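Local coordinates for arabinofuranosidase (Bifidobacterium longum, PDB 2Y2W) that hydrolyses terminal non-reducing alpha-L-arabinofuranosyl bonds of arabinan and arabinoxylan, helping to break down plant cell-wall hemicellulose, at the interface of chains A and B. Residues are numbered along the deposited sequence; one frame, centred on the assembly and turned at random. Chains: chain A/B, Arabinofuranosidase.

The interface of chains A and B. Residues chain A 244-248; chain B 140, 363-365.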
ATOM      1  N   ALA A 244      17.626   4.099 -10.378  1.00 29.40           N
ATOM      2  CA  ALA A 244      17.650   3.427 -11.670  1.00 29.55           C
ATOM      3  C   ALA A 244      18.348   4.280 -12.729  1.00 29.71           C
ATOM      4  O   ALA A 244      19.199   3.786 -13.469  1.00 29.74           O
ATOM      5  CB  ALA A 244      16.234   3.077 -12.110  1.00 29.50           C
ATOM      6  N   GLU A 245      17.986   5.560 -12.789  1.00 29.87           N
ATOM      7  CA  GLU A 245      18.529   6.479 -13.787  1.00 30.14           C
ATOM      8  C   GLU A 245      18.736   7.874 -13.192  1.00 30.16           C
ATOM      9  O   GLU A 245      17.785   8.651 -13.061  1.00 30.09           O
ATOM     10  CB  GLU A 245      17.611   6.528 -15.017  1.00 30.22           C
ATOM     11  CG  GLU A 245      17.997   7.553 -16.082  1.00 30.83           C
ATOM     12  CD  GLU A 245      19.309   7.231 -16.771  1.00 31.87           C
ATOM     13  OE1 GLU A 245      19.336   6.292 -17.595  1.00 32.64           O
ATOM     14  OE2 GLU A 245      20.309   7.928 -16.495  1.00 32.23           O
ATOM     15  N   SER A 246      19.986   8.184 -12.850  1.00 30.26           N
ATOM     16  CA  SER A 246      20.340   9.461 -12.213  1.00 30.45           C
ATOM     17  C   SER A 246      20.123  10.684 -13.108  1.00 30.55           C
ATOM     18  O   SER A 246      20.132  11.821 -12.628  1.00 30.68           O
ATOM     19  CB  SER A 246      21.786   9.428 -11.713  1.00 30.43           C
ATOM     20  OG  SER A 246      22.697   9.287 -12.789  1.00 30.69           O
ATOM     21  N   GLY A 247      19.922  10.446 -14.402  1.00 30.64           N
ATOM     22  CA  GLY A 247      19.690  11.520 -15.360  1.00 30.79           C
ATOM     23  C   GLY A 247      18.254  11.998 -15.483  1.00 30.93           C
ATOM     24  O   GLY A 247      17.958  12.854 -16.320  1.00 31.02           O
ATOM     25  N   LEU A 248      17.360  11.457 -14.657  1.00 31.02           N
ATOM     26  CA  LEU A 248      15.946  11.838 -14.706  1.00 31.17           C
ATOM     27  C   LEU A 248      15.687  13.202 -14.070  1.00 31.33           C
ATOM     28  O   LEU A 248      16.409  13.627 -13.168  1.00 31.45           O
ATOM     29  CB  LEU A 248      15.058  10.777 -14.045  1.00 31.05           C
ATOM     30  CG  LEU A 248      14.921   9.393 -14.689  1.00 30.98           C
ATOM     31  CD1 LEU A 248      13.963   8.542 -13.873  1.00 30.76           C
ATOM     32  CD2 LEU A 248      14.468   9.464 -16.141  1.00 30.58           C
TER
ATOM     33  N   HIS B 140      22.547  -1.985  -9.310  1.00 28.55           N
ATOM     34  CA  HIS B 140      22.630  -1.595 -10.722  1.00 28.75           C
ATOM     35  C   HIS B 140      23.187  -2.736 -11.580  1.00 28.86           C
ATOM     36  O   HIS B 140      24.256  -2.618 -12.183  1.00 28.91           O
ATOM     37  CB  HIS B 140      23.444  -0.304 -10.892  1.00 28.73           C
ATOM     38  CG  HIS B 140      22.964   0.572 -12.009  1.00 28.81           C
ATOM     39  ND1 HIS B 140      23.469   0.492 -13.290  1.00 28.94           N
ATOM     40  CD2 HIS B 140      22.025   1.546 -12.036  1.00 28.85           C
ATOM     41  CE1 HIS B 140      22.862   1.380 -14.056  1.00 28.86           C
ATOM     42  NE2 HIS B 140      21.978   2.031 -13.321  1.00 28.82           N
ATOM     43  N   GLY B 363      16.606  10.383 -20.727  1.00 44.31           N
ATOM     44  CA  GLY B 363      17.198   9.275 -19.988  1.00 44.35           C
ATOM     45  C   GLY B 363      18.577   9.614 -19.460  1.00 44.41           C
ATOM     46  O   GLY B 363      18.724   9.948 -18.283  1.00 44.53           O
ATOM     47  N   LEU B 364      19.572   9.520 -20.347  1.00 44.36           N
ATOM     48  CA  LEU B 364      20.996   9.837 -20.092  1.00 44.33           C
ATOM     49  C   LEU B 364      21.976   8.666 -19.923  1.00 44.34           C
ATOM     50  O   LEU B 364      23.185   8.849 -20.074  1.00 44.42           O
ATOM     51  CB  LEU B 364      21.223  10.626 -18.789  1.00 44.25           C
ATOM     52  CG  LEU B 364      22.549  11.387 -18.642  1.00 44.42           C
ATOM     53  CD1 LEU B 364      22.607  12.611 -19.559  1.00 44.40           C
ATOM     54  CD2 LEU B 364      22.785  11.801 -17.196  1.00 44.37           C
ATOM     55  N   HIS B 365      21.460   7.467 -19.657  1.00 44.28           N
ATOM     56  CA  HIS B 365      22.278   6.248 -19.668  1.00 44.31           C
ATOM     57  C   HIS B 365      21.652   5.168 -20.554  1.00 44.21           C
ATOM     58  O   HIS B 365      20.551   4.679 -20.282  1.00 44.27           O
ATOM     59  CB  HIS B 365      22.571   5.717 -18.262  1.00 44.38           C
ATOM     60  CG  HIS B 365      23.474   6.604 -17.462  1.00 44.84           C
ATOM     61  ND1 HIS B 365      23.045   7.297 -16.352  1.00 45.24           N
ATOM     62  CD2 HIS B 365      24.780   6.923 -17.623  1.00 45.12           C
ATOM     63  CE1 HIS B 365      24.050   7.999 -15.857  1.00 45.45           C
ATOM     64  NE2 HIS B 365      25.114   7.791 -16.611  1.00 45.43           N
TER
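A:Glu245 meets B:His365 where two subunits of this family 51 glycoside hydrolase join, probably one of the contacts of its hexamer, though the structure alone does not show which. The glutamate begins the loop after helix 227-244 of chain A. Its CG lies anti to the backbone N (chi1 174°) and the chain then bends at chi2, which carries the carboxylate to the loop B:Gly363-B:His365. Carboxylate and imidazole planes are 12° apart but offset: B:His365 ND1 donates to A:Glu245 OE2 on its syn side at 2.8 Å, in a bent bond tilted from both planes. A:Glu245 OE2 also accepts a hydrogen bond from A:Gly247 N at 3.3 Å through the anti lone pair, so bonds from both chains restrain the carboxylate's rotation. The other oxygen, OE1, has a weak bond from the backbone N of B:His365. B:Gly363, without a side chain, admits the glutamate, yet its O lies 3.1 Å from A:Glu245 OE2, an unfavourable approach unless the carboxylate carries a proton. An alanine in place of A:Glu245 would probably leave B:His365 ND1 and the A:Gly247 amide without their shared acceptor. Beside this grip, B:Leu364 lays CD2 against A:Gly247 CA at 3.6 Å; glycine allows so near an approach. A:Ser246 offers a small hydroxyl, OG, in plane at the imidazole edge, 3.6 Å from B:His365 CE1. The B:His140 side is looser: its ring NE2 donates to the helix-end A:Ala244 O at 3.3 Å, tilted 30° from the carbonyl plane, and the histidine buries little surface.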